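Local atomic coordinates of benzoate transport porin BenP (Acinetobacter baumannii AB307-0294, PDB entry 5DL8), a protein that probably forms an outer-membrane channel of the OprD family that lets small solutes such as benzoate cross by diffusion. Residues H235-Q239 and P240-L244; T303-I306 and N307-A310; F313-E316 and D317-S320; Y386-H390 and G391-G395. One frame throughout, in Å; residues are numbered along the deposited sequence.

Interaction 1. Residues H235-Q239 and P240-L244; sequences HTWKQ and PTFAL. With C8E ((hydroxyethyloxy)tri(ethyloxy)octane), chain F.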
loop_
_atom_site.group_PDB
_atom_site.type_symbol
_atom_site.label_atom_id
_atom_site.label_comp_id
_atom_site.label_asym_id
_atom_site.label_seq_id
_atom_site.Cartn_x
_atom_site.Cartn_y
_atom_site.Cartn_z
ATOM N N HIS A 235 19.665 -4.541 -4.483
ATOM C CA HIS A 235 20.731 -5.582 -4.401
ATOM C C HIS A 235 20.745 -6.209 -2.993
ATOM O O HIS A 235 20.636 -5.512 -1.992
ATOM C CB HIS A 235 22.081 -4.997 -4.693
ATOM C CG HIS A 235 23.192 -5.977 -4.571
ATOM N ND1 HIS A 235 23.909 -6.152 -3.411
ATOM C CD2 HIS A 235 23.734 -6.833 -5.477
ATOM C CE1 HIS A 235 24.850 -7.062 -3.609
ATOM N NE2 HIS A 235 24.775 -7.487 -4.853
ATOM N N THR A 236 20.949 -7.516 -2.967
ATOM C CA THR A 236 21.053 -8.295 -1.711
ATOM C C THR A 236 22.503 -8.978 -1.657
ATOM O O THR A 236 23.041 -9.657 -2.626
ATOM C CB THR A 236 19.880 -9.268 -1.545
ATOM O OG1 THR A 236 19.753 -9.957 -2.748
ATOM C CG2 THR A 236 18.468 -8.611 -1.262
ATOM N N TRP A 237 23.217 -8.589 -0.596
ATOM C CA TRP A 237 24.577 -9.057 -0.373
ATOM C C TRP A 237 24.388 -10.089 0.762
ATOM O O TRP A 237 24.003 -9.747 1.912
ATOM C CB TRP A 237 25.480 -7.895 0.002
ATOM C CG TRP A 237 26.904 -8.269 0.266
ATOM C CD1 TRP A 237 27.593 -9.349 -0.254
ATOM C CD2 TRP A 237 27.827 -7.571 1.112
ATOM N NE1 TRP A 237 28.864 -9.312 0.198
ATOM C CE2 TRP A 237 29.021 -8.233 1.049
ATOM C CE3 TRP A 237 27.740 -6.452 1.915
ATOM C CZ2 TRP A 237 30.160 -7.801 1.798
ATOM C CZ3 TRP A 237 28.865 -6.036 2.640
ATOM C CH2 TRP A 237 30.024 -6.696 2.592
ATOM N N LYS A 238 24.532 -11.358 0.388
ATOM C CA LYS A 238 24.427 -12.461 1.375
ATOM C C LYS A 238 25.814 -12.819 1.795
ATOM O O LYS A 238 26.776 -12.855 0.975
ATOM C CB LYS A 238 23.580 -13.640 0.849
ATOM C CG LYS A 238 22.256 -13.089 0.232
ATOM C CD LYS A 238 20.944 -13.806 0.577
ATOM C CE LYS A 238 20.607 -14.927 -0.427
ATOM N NZ LYS A 238 21.780 -15.744 -0.935
ATOM N N GLN A 239 25.960 -12.889 3.108
ATOM C CA GLN A 239 27.217 -13.271 3.728
ATOM C C GLN A 239 26.942 -14.422 4.646
ATOM O O GLN A 239 25.787 -14.673 4.884
ATOM C CB GLN A 239 27.819 -12.064 4.404
ATOM C CG GLN A 239 28.461 -11.156 3.341
ATOM C CD GLN A 239 29.895 -11.491 3.092
ATOM O OE1 GLN A 239 30.364 -11.698 1.982
ATOM N NE2 GLN A 239 30.621 -11.487 4.166
ATOM N N PRO A 240 28.002 -15.181 5.121
ATOM C CA PRO A 240 27.713 -16.198 6.131
ATOM C C PRO A 240 26.863 -15.685 7.357
ATOM O O PRO A 240 25.967 -16.365 7.777
ATOM C CB PRO A 240 29.102 -16.662 6.577
ATOM C CG PRO A 240 30.104 -16.259 5.483
ATOM C CD PRO A 240 29.462 -14.984 4.914
ATOM N N THR A 241 27.151 -14.503 7.908
ATOM C CA THR A 241 26.615 -14.070 9.178
ATOM C C THR A 241 25.695 -12.809 9.097
ATOM O O THR A 241 25.190 -12.354 10.141
ATOM C CB THR A 241 27.720 -13.660 10.108
ATOM O OG1 THR A 241 28.195 -12.401 9.707
ATOM C CG2 THR A 241 28.914 -14.670 10.143
ATOM N N PHE A 242 25.473 -12.234 7.914
ATOM C CA PHE A 242 24.489 -11.174 7.748
ATOM C C PHE A 242 23.975 -11.106 6.337
ATOM O O PHE A 242 24.570 -11.698 5.464
ATOM C CB PHE A 242 25.049 -9.815 8.170
ATOM C CG PHE A 242 26.124 -9.318 7.334
ATOM C CD1 PHE A 242 27.448 -9.666 7.615
ATOM C CD2 PHE A 242 25.855 -8.501 6.272
ATOM C CE1 PHE A 242 28.486 -9.238 6.804
ATOM C CE2 PHE A 242 26.865 -8.039 5.490
ATOM C CZ PHE A 242 28.189 -8.377 5.758
ATOM N N ALA A 243 22.882 -10.385 6.113
ATOM C CA ALA A 243 22.453 -10.069 4.724
ATOM C C ALA A 243 22.214 -8.574 4.593
ATOM O O ALA A 243 21.517 -8.006 5.428
ATOM C CB ALA A 243 21.159 -10.813 4.331
ATOM N N LEU A 244 22.781 -7.931 3.563
ATOM C CA LEU A 244 22.576 -6.491 3.420
ATOM C C LEU A 244 21.748 -6.254 2.190
ATOM O O LEU A 244 22.053 -6.753 1.132
ATOM C CB LEU A 244 23.890 -5.725 3.365
ATOM C CG LEU A 244 23.728 -4.259 2.958
ATOM C CD1 LEU A 244 23.091 -3.472 4.158
ATOM C CD2 LEU A 244 25.009 -3.618 2.448
HETATM C C1 C8E F . 25.238 5.938 -2.572
HETATM C C2 C8E F . 24.437 6.741 -3.611
HETATM C C3 C8E F . 24.511 6.076 -4.996
HETATM C C4 C8E F . 23.510 6.470 -6.092
HETATM C C5 C8E F . 23.782 5.668 -7.405
HETATM C C6 C8E F . 22.639 4.766 -7.923
HETATM C C7 C8E F . 22.980 3.328 -8.376
HETATM C C8 C8E F . 22.784 2.259 -7.276
HETATM O O9 C8E F . 22.621 0.917 -7.811
HETATM C C10 C8E F . 22.861 -0.230 -6.944
HETATM C C11 C8E F . 23.211 -1.520 -7.740
HETATM O O12 C8E F . 24.240 -2.343 -7.119
HETATM C C13 C8E F . 24.513 -3.593 -7.782
HETATM C C14 C8E F . 26.005 -3.972 -7.836
HETATM O O15 C8E F . 26.261 -5.078 -8.758
HETATM C C16 C8E F . 26.477 -6.359 -8.153
HETATM C C17 C8E F . 25.883 -7.440 -9.029
HETATM O O18 C8E F . 25.717 -8.667 -8.296
HETATM C C19 C8E F . 26.766 -9.245 -7.451
HETATM C C20 C8E F . 26.719 -10.797 -7.518
HETATM O O21 C8E F . 25.717 -11.426 -8.419
#
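With W237 holding CG anti to its backbone N (chi1 179°) and F242 tucking its own CG between N and carbonyl carbon (chi1 66°), the two rings meet on the face of the hairpin that carries W237 and L244, as a T-shaped pair. The phenyl presents its edge at CZ to one face of the six-membered indole ring, the centroids 5.3 Å apart and the planes at 88°. Q239 fills the corner between them. Its CB makes a CH-pi contact over the face of F242, 3.9 Å from the ring centroid, while CG lies against F242 CZ at 3.7 Å and over the same indole face that receives the phenyl. L244 places CD2 in the indole plane, 4.0 Å from W237 CE3. In the backbone, W237 N donates to L244 O at 2.8 Å and L244 N returns a bond to W237 O at 2.7 Å; nearer the bend, Q239 N reaches F242 O at 3.0 Å. F242 and L244 rest on V273 of strand 263-275, and the edge of the H235 imidazole abuts a detergent chain. This is the turn end of an antiparallel beta hairpin, strands 226-238 and 243-255, in the wall of a porin beta-barrel.

Interaction 2. Residues T303-I306 and N307-A310; sequences TYFI and NWNA
One ordered water is gripped by three backbone groups of T303, F305 and W308, and it pins this bend of the chain. It donates to F305 O at 2.6 Å and to T303 O at 2.9 Å, and accepts the N-H of W308 at 2.8 Å. Both protons of the water and one acceptor position are thus used by the backbone, and the water bridges groups that do not bond to one another directly. Next to this bridge the side chains of F305 and W308 converge. A trans chi1 of 177° swings the indole of W308 back toward F305; there F305 CD2 arrives in the indole plane, at its edge, 3.7 Å from W308 CE3. The ring planes are inclined at 49° with centroids 6.0 Å apart, so the pair is neither a stack nor a T-shaped contact. F305 finds T-shaped partners in F251 and Y293 instead, and W308 leans on L295 and P301. Apart from its carbonyl, T303 touches W308 lightly, with T303 CA 4.2 Å from W308 CB. The side chain of N307 leads away from the bend, its ND2 hydrogen-bonded to H322 of strand 319-328. The bend lies in the long loop between strands 278-288 and 319-328, near the centre of the barrel, consistent with the inward-folded constriction loops of other porins.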
loop_
_atom_site.group_PDB
_atom_site.type_symbol
_atom_site.label_atom_id
_atom_site.label_comp_id
_atom_site.label_asym_id
_atom_site.label_seq_id
_atom_site.Cartn_x
_atom_site.Cartn_y
_atom_site.Cartn_z
ATOM N N THR A 303 3.577 2.627 -1.694
ATOM C CA THR A 303 4.280 1.543 -0.981
ATOM C C THR A 303 5.708 1.289 -1.469
ATOM O O THR A 303 6.470 0.647 -0.757
ATOM C CB THR A 303 3.537 0.169 -1.067
ATOM O OG1 THR A 303 3.321 -0.152 -2.471
ATOM C CG2 THR A 303 2.057 0.269 -0.248
ATOM N N TYR A 304 6.034 1.784 -2.666
ATOM C CA TYR A 304 7.402 1.697 -3.235
ATOM C C TYR A 304 8.314 2.815 -2.883
ATOM O O TYR A 304 9.411 2.928 -3.455
ATOM C CB TYR A 304 7.289 1.510 -4.740
ATOM C CG TYR A 304 6.726 0.118 -5.063
ATOM C CD1 TYR A 304 5.311 -0.184 -4.921
ATOM C CD2 TYR A 304 7.630 -0.949 -5.390
ATOM C CE1 TYR A 304 4.835 -1.482 -5.150
ATOM C CE2 TYR A 304 7.174 -2.246 -5.611
ATOM C CZ TYR A 304 5.822 -2.523 -5.533
ATOM O OH TYR A 304 5.474 -3.797 -5.824
ATOM N N PHE A 305 7.832 3.729 -2.052
ATOM C CA PHE A 305 8.713 4.701 -1.406
ATOM C C PHE A 305 9.614 3.845 -0.481
ATOM O O PHE A 305 9.241 2.691 -0.196
ATOM C CB PHE A 305 7.880 5.720 -0.577
ATOM C CG PHE A 305 7.379 6.932 -1.296
ATOM C CD1 PHE A 305 7.535 7.143 -2.647
ATOM C CD2 PHE A 305 6.687 7.905 -0.564
ATOM C CE1 PHE A 305 7.020 8.267 -3.263
ATOM C CE2 PHE A 305 6.158 9.081 -1.169
ATOM C CZ PHE A 305 6.330 9.233 -2.524
ATOM N N ILE A 306 10.810 4.337 -0.086
ATOM C CA ILE A 306 11.740 3.488 0.804
ATOM C C ILE A 306 11.131 3.191 2.214
ATOM O O ILE A 306 11.507 2.277 2.890
ATOM C CB ILE A 306 13.119 4.099 1.128
ATOM C CG1 ILE A 306 12.939 5.346 2.022
ATOM C CG2 ILE A 306 13.917 4.423 -0.099
ATOM C CD1 ILE A 306 14.215 6.198 2.115
ATOM N N ASN A 307 10.273 4.069 2.686
ATOM C CA ASN A 307 9.594 3.945 3.993
ATOM C C ASN A 307 8.184 4.599 4.060
ATOM O O ASN A 307 7.993 5.597 4.807
ATOM C CB ASN A 307 10.524 4.565 5.047
ATOM C CG ASN A 307 9.987 4.422 6.467
ATOM O OD1 ASN A 307 9.244 3.490 6.794
ATOM N ND2 ASN A 307 10.393 5.343 7.309
ATOM N N TRP A 308 7.205 4.028 3.332
ATOM C CA TRP A 308 5.803 4.594 3.367
ATOM C C TRP A 308 5.260 4.517 4.859
ATOM O O TRP A 308 5.469 3.565 5.538
ATOM C CB TRP A 308 4.836 3.958 2.350
ATOM C CG TRP A 308 3.541 4.496 2.505
ATOM C CD1 TRP A 308 2.470 3.918 3.239
ATOM C CD2 TRP A 308 3.075 5.744 2.044
ATOM N NE1 TRP A 308 1.377 4.759 3.226
ATOM C CE2 TRP A 308 1.699 5.896 2.525
ATOM C CE3 TRP A 308 3.622 6.737 1.223
ATOM C CZ2 TRP A 308 0.894 7.006 2.193
ATOM C CZ3 TRP A 308 2.800 7.874 0.879
ATOM C CH2 TRP A 308 1.462 8.003 1.410
ATOM N N ASN A 309 4.755 5.606 5.399
ATOM C CA ASN A 309 4.402 5.644 6.816
ATOM C C ASN A 309 3.212 6.613 6.924
ATOM O O ASN A 309 2.515 6.861 5.922
ATOM C CB ASN A 309 5.617 6.006 7.674
ATOM C CG ASN A 309 6.248 7.429 7.332
ATOM O OD1 ASN A 309 5.792 8.218 6.442
ATOM N ND2 ASN A 309 7.317 7.727 8.018
ATOM N N ALA A 310 2.971 7.197 8.087
ATOM C CA ALA A 310 1.716 7.920 8.314
ATOM C C ALA A 310 1.579 9.238 7.612
ATOM O O ALA A 310 0.501 9.620 7.288
ATOM C CB ALA A 310 1.568 8.175 9.819
HETATM O O HOH W 1 7.638 1.800 1.655
#

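Interaction 3. Residues F313-E316 and D317-S320; sequences FFKE and DEKS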
loop_
_atom_site.group_PDB
_atom_site.type_symbol
_atom_site.label_atom_id
_atom_site.label_comp_id
_atom_site.label_asym_id
_atom_site.label_seq_id
_atom_site.Cartn_x
_atom_site.Cartn_y
_atom_site.Cartn_z
ATOM N N PHE A 313 6.704 12.268 4.262
ATOM C CA PHE A 313 7.829 13.124 4.101
ATOM C C PHE A 313 7.982 13.445 2.610
ATOM O O PHE A 313 9.083 13.307 2.086
ATOM C CB PHE A 313 8.989 12.404 4.760
ATOM C CG PHE A 313 8.800 12.221 6.279
ATOM C CD1 PHE A 313 7.992 11.237 6.784
ATOM C CD2 PHE A 313 9.417 13.084 7.161
ATOM C CE1 PHE A 313 7.830 11.143 8.155
ATOM C CE2 PHE A 313 9.314 12.944 8.511
ATOM C CZ PHE A 313 8.446 12.028 9.030
ATOM N N PHE A 314 6.862 13.777 1.941
ATOM C CA PHE A 314 6.863 13.988 0.465
ATOM C C PHE A 314 6.616 15.493 0.111
ATOM O O PHE A 314 6.271 15.872 -0.980
ATOM C CB PHE A 314 5.895 12.972 -0.246
ATOM C CG PHE A 314 4.507 12.932 0.289
ATOM C CD1 PHE A 314 3.568 13.934 -0.043
ATOM C CD2 PHE A 314 4.092 11.879 1.119
ATOM C CE1 PHE A 314 2.216 13.909 0.507
ATOM C CE2 PHE A 314 2.784 11.864 1.710
ATOM C CZ PHE A 314 1.831 12.850 1.380
ATOM N N LYS A 315 6.792 16.373 1.058
ATOM C CA LYS A 315 6.519 17.755 0.828
ATOM C C LYS A 315 7.664 18.418 -0.005
ATOM O O LYS A 315 8.791 17.923 -0.075
ATOM C CB LYS A 315 6.320 18.570 2.154
ATOM C CG LYS A 315 5.214 18.077 3.071
ATOM C CD LYS A 315 5.320 18.564 4.534
ATOM C CE LYS A 315 4.319 17.888 5.390
ATOM N NZ LYS A 315 4.563 16.432 5.585
ATOM N N GLU A 316 7.289 19.524 -0.630
ATOM C CA GLU A 316 8.179 20.186 -1.603
ATOM C C GLU A 316 9.522 20.538 -0.995
ATOM O O GLU A 316 9.595 21.238 0.007
ATOM C CB GLU A 316 7.530 21.491 -2.117
ATOM C CG GLU A 316 8.401 22.366 -2.996
ATOM C CD GLU A 316 7.639 23.607 -3.520
ATOM O OE1 GLU A 316 6.406 23.624 -3.388
ATOM O OE2 GLU A 316 8.250 24.544 -4.089
ATOM N N ASP A 317 10.584 20.115 -1.643
ATOM C CA ASP A 317 11.929 20.314 -1.149
ATOM C C ASP A 317 12.367 19.489 0.057
ATOM O O ASP A 317 13.498 19.659 0.527
ATOM C CB ASP A 317 12.209 21.785 -0.894
ATOM C CG ASP A 317 12.245 22.620 -2.165
ATOM O OD1 ASP A 317 12.504 22.141 -3.280
ATOM O OD2 ASP A 317 12.183 23.812 -2.045
ATOM N N GLU A 318 11.503 18.597 0.548
ATOM C CA GLU A 318 11.721 17.971 1.827
ATOM C C GLU A 318 12.835 16.903 1.703
ATOM O O GLU A 318 12.802 16.029 0.861
ATOM C CB GLU A 318 10.429 17.361 2.419
ATOM C CG GLU A 318 10.679 16.629 3.772
ATOM C CD GLU A 318 9.407 16.322 4.538
ATOM O OE1 GLU A 318 8.320 16.319 3.974
ATOM O OE2 GLU A 318 9.526 16.129 5.804
ATOM N N LYS A 319 13.839 17.059 2.543
ATOM C CA LYS A 319 14.847 16.026 2.821
ATOM C C LYS A 319 14.471 15.309 4.164
ATOM O O LYS A 319 14.183 15.916 5.230
ATOM C CB LYS A 319 16.195 16.671 3.004
ATOM C CG LYS A 319 16.639 17.571 1.858
ATOM C CD LYS A 319 18.067 18.095 2.223
ATOM C CE LYS A 319 18.906 18.799 1.125
ATOM N NZ LYS A 319 18.179 20.086 0.890
ATOM N N SER A 320 14.562 13.996 4.110
ATOM C CA SER A 320 14.334 13.115 5.313
ATOM C C SER A 320 15.396 11.994 5.582
ATOM O O SER A 320 15.944 11.352 4.637
ATOM C CB SER A 320 12.937 12.566 5.221
ATOM O OG SER A 320 12.752 11.903 3.978
HETATM O O HOH W 2 11.795 13.666 2.074
#
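E318 turns its carboxylate back against F313 and K315, and this is the close-packed half of the contact. Beyond CG the side chain is extended, and with chi1 near trans (177°) it carries OE1 to K315 N in a long hydrogen bond of 3.3 Å that uses the lone pair facing away from OE2. E318 OE2 lies 3.3 Å from F313 CD2, and carboxylate and ring planes are 46° apart. K315 runs alongside E318, pointing the same way, with K315 CB 3.5 Å from E318 OE1. The bend is a type II beta turn from K315 to E318, closed by E318 N donating to K315 O at 2.9 Å. A water sits 2.7 Å from F313 O and 2.8 Å from E318 O and also bonds to S320 OG, whose strongest partner is H322; F313 O has a further donor in Q285.

At the tip of the turn the arrangement is looser. E316 extends outward next to D317, and their carboxylates, with planes at 74°, bring OE2 of E316 to 4.5 Å from OD2 of D317 without a bond between them. E316 is exposed and D317 partly so, and solvent would probably screen their charges. The buried E318 differs: its OE2 lies close to E358 OE1, K315 NZ forms its salt bridge with E358, and the lysine approaches E318 OE1 without bonding. The lysine would probably ease the repulsion between E318 and E358, and such a pairing could favour protonation of one of the acids.

Interaction 4. Residues Y386-H390 and G391-G395; sequences YNVKH and GNDFG. With CA (calcium ion), chain H.
Y386 opens the pairing with F394: its N donates to F394 O at 3.0 Å and its O receives F394 N at 3.1 Å, a hydrogen-bonded antiparallel pair. On the face that carries Y386 and F394, Y386 CB stands over the phenyl of F394, 3.8 Å from the centroid, in a CH-pi contact; a chi1 of 72° swings that ring across to it. The tyrosine ring has N392 O at its edge, 3.4 Å from Y386 CD2, and its hydroxyl bonds to E358. N387 follows, its side chain crossing that of D393 at about a right angle. V388 then contributes twice: its N-H meets D393 OD1 at 3.1 Å from above the carboxylate plane, and its O binds the calcium ion at 2.8 Å. CG1 of V388 packs tightly on the G391 backbone. In the turn, G391, whose phi of 142° suits a residue without a side chain, binds the calcium through its O at 2.6 Å. D393 belongs to the same site, its OD1 3.0 Å from the calcium ion. Two neutral carbonyls and one carboxylate thus draw the loop round the metal; calcium probably offsets the charge of D393 and would stiffen the hairpin end.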
loop_
_atom_site.group_PDB
_atom_site.type_symbol
_atom_site.label_atom_id
_atom_site.label_comp_id
_atom_site.label_asym_id
_atom_site.label_seq_id
_atom_site.Cartn_x
_atom_site.Cartn_y
_atom_site.Cartn_z
ATOM N N TYR A 386 3.730 11.888 15.717
ATOM C CA TYR A 386 4.097 12.903 14.748
ATOM C C TYR A 386 4.245 14.218 15.430
ATOM O O TYR A 386 3.375 14.664 16.139
ATOM C CB TYR A 386 3.017 12.982 13.660
ATOM C CG TYR A 386 3.226 14.120 12.637
ATOM C CD1 TYR A 386 4.252 14.037 11.659
ATOM C CD2 TYR A 386 2.456 15.298 12.680
ATOM C CE1 TYR A 386 4.459 15.056 10.735
ATOM C CE2 TYR A 386 2.688 16.327 11.762
ATOM C CZ TYR A 386 3.691 16.190 10.781
ATOM O OH TYR A 386 3.910 17.172 9.870
ATOM N N ASN A 387 5.314 14.920 15.127
ATOM C CA ASN A 387 5.486 16.310 15.566
ATOM C C ASN A 387 6.089 17.200 14.462
ATOM O O ASN A 387 6.972 16.811 13.750
ATOM C CB ASN A 387 6.372 16.417 16.826
ATOM C CG ASN A 387 5.805 15.638 18.054
ATOM O OD1 ASN A 387 5.186 16.216 18.970
ATOM N ND2 ASN A 387 6.077 14.370 18.103
ATOM N N VAL A 388 5.726 18.474 14.496
ATOM C CA VAL A 388 6.045 19.422 13.431
ATOM C C VAL A 388 6.171 20.787 14.040
ATOM O O VAL A 388 5.355 21.120 14.905
ATOM C CB VAL A 388 5.011 19.352 12.241
ATOM C CG1 VAL A 388 3.528 19.634 12.664
ATOM C CG2 VAL A 388 5.434 20.290 11.110
ATOM N N LYS A 389 7.144 21.608 13.607
ATOM C CA LYS A 389 7.204 22.963 14.162
ATOM C C LYS A 389 5.969 23.888 13.807
ATOM O O LYS A 389 5.394 24.559 14.693
ATOM C CB LYS A 389 8.485 23.618 13.723
ATOM C CG LYS A 389 8.802 24.927 14.425
ATOM C CD LYS A 389 10.016 25.628 13.758
ATOM C CE LYS A 389 10.390 26.878 14.574
ATOM N NZ LYS A 389 11.572 27.499 13.961
ATOM N N HIS A 390 5.581 23.925 12.531
ATOM C CA HIS A 390 4.288 24.534 12.111
ATOM C C HIS A 390 3.306 23.487 11.562
ATOM O O HIS A 390 3.515 22.903 10.471
ATOM C CB HIS A 390 4.555 25.630 11.088
ATOM C CG HIS A 390 5.476 26.675 11.592
ATOM N ND1 HIS A 390 6.834 26.655 11.363
ATOM C CD2 HIS A 390 5.242 27.776 12.333
ATOM C CE1 HIS A 390 7.396 27.708 11.926
ATOM N NE2 HIS A 390 6.454 28.397 12.535
ATOM N N GLY A 391 2.237 23.242 12.287
ATOM C CA GLY A 391 1.289 22.211 11.972
ATOM C C GLY A 391 0.784 21.534 13.252
ATOM O O GLY A 391 1.038 21.965 14.448
ATOM N N ASN A 392 0.088 20.399 13.026
ATOM C CA ASN A 392 -0.624 19.724 14.079
ATOM C C ASN A 392 0.015 18.456 14.569
ATOM O O ASN A 392 0.044 17.481 13.818
ATOM C CB ASN A 392 -1.947 19.367 13.497
ATOM C CG ASN A 392 -2.760 20.619 13.142
ATOM O OD1 ASN A 392 -2.747 21.653 13.833
ATOM N ND2 ASN A 392 -3.438 20.506 12.040
ATOM N N ASP A 393 0.469 18.471 15.835
ATOM C CA ASP A 393 1.115 17.301 16.436
ATOM C C ASP A 393 0.048 16.250 16.753
ATOM O O ASP A 393 -1.076 16.651 17.018
ATOM C CB ASP A 393 1.837 17.635 17.708
ATOM C CG ASP A 393 2.979 18.556 17.509
ATOM O OD1 ASP A 393 3.331 18.871 16.374
ATOM O OD2 ASP A 393 3.567 18.984 18.508
ATOM N N PHE A 394 0.350 14.944 16.634
ATOM C CA PHE A 394 -0.572 13.937 17.107
ATOM C C PHE A 394 0.053 12.592 17.591
ATOM O O PHE A 394 1.201 12.245 17.284
ATOM C CB PHE A 394 -1.630 13.701 16.035
ATOM C CG PHE A 394 -1.116 12.959 14.819
ATOM C CD1 PHE A 394 -0.956 11.572 14.841
ATOM C CD2 PHE A 394 -0.878 13.632 13.656
ATOM C CE1 PHE A 394 -0.530 10.877 13.734
ATOM C CE2 PHE A 394 -0.438 12.950 12.529
ATOM C CZ PHE A 394 -0.254 11.566 12.565
ATOM N N GLY A 395 -0.741 11.864 18.348
ATOM C CA GLY A 395 -0.453 10.462 18.756
ATOM C C GLY A 395 -1.580 9.562 18.306
ATOM O O GLY A 395 -2.722 9.840 18.585
HETATM CA CA CA H . 3.022 21.823 16.172
#

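Following the chain, interaction 1 closes the short turn joining strands 226-238 and 243-255. Interaction 2 shapes a bend within the long loop after strand 278-288, and interaction 3 turns the end of that loop into strand 319-328. Interaction 4 closes the calcium-bound hairpin of strands 377-388 and 394-406, the last two of the chain. The four are in series along the chain, none nested or crossing. Interactions 2 and 3 touch through F314, whose CB is 4.0 Å from F305 CE2 and whose CE2 is 4.1 Å from W308 CZ3, joining the interior bend to the loop's exit. E358 links interactions 3 and 4, while interaction 1 stands apart, its centre about 38 Å from that of interaction 4.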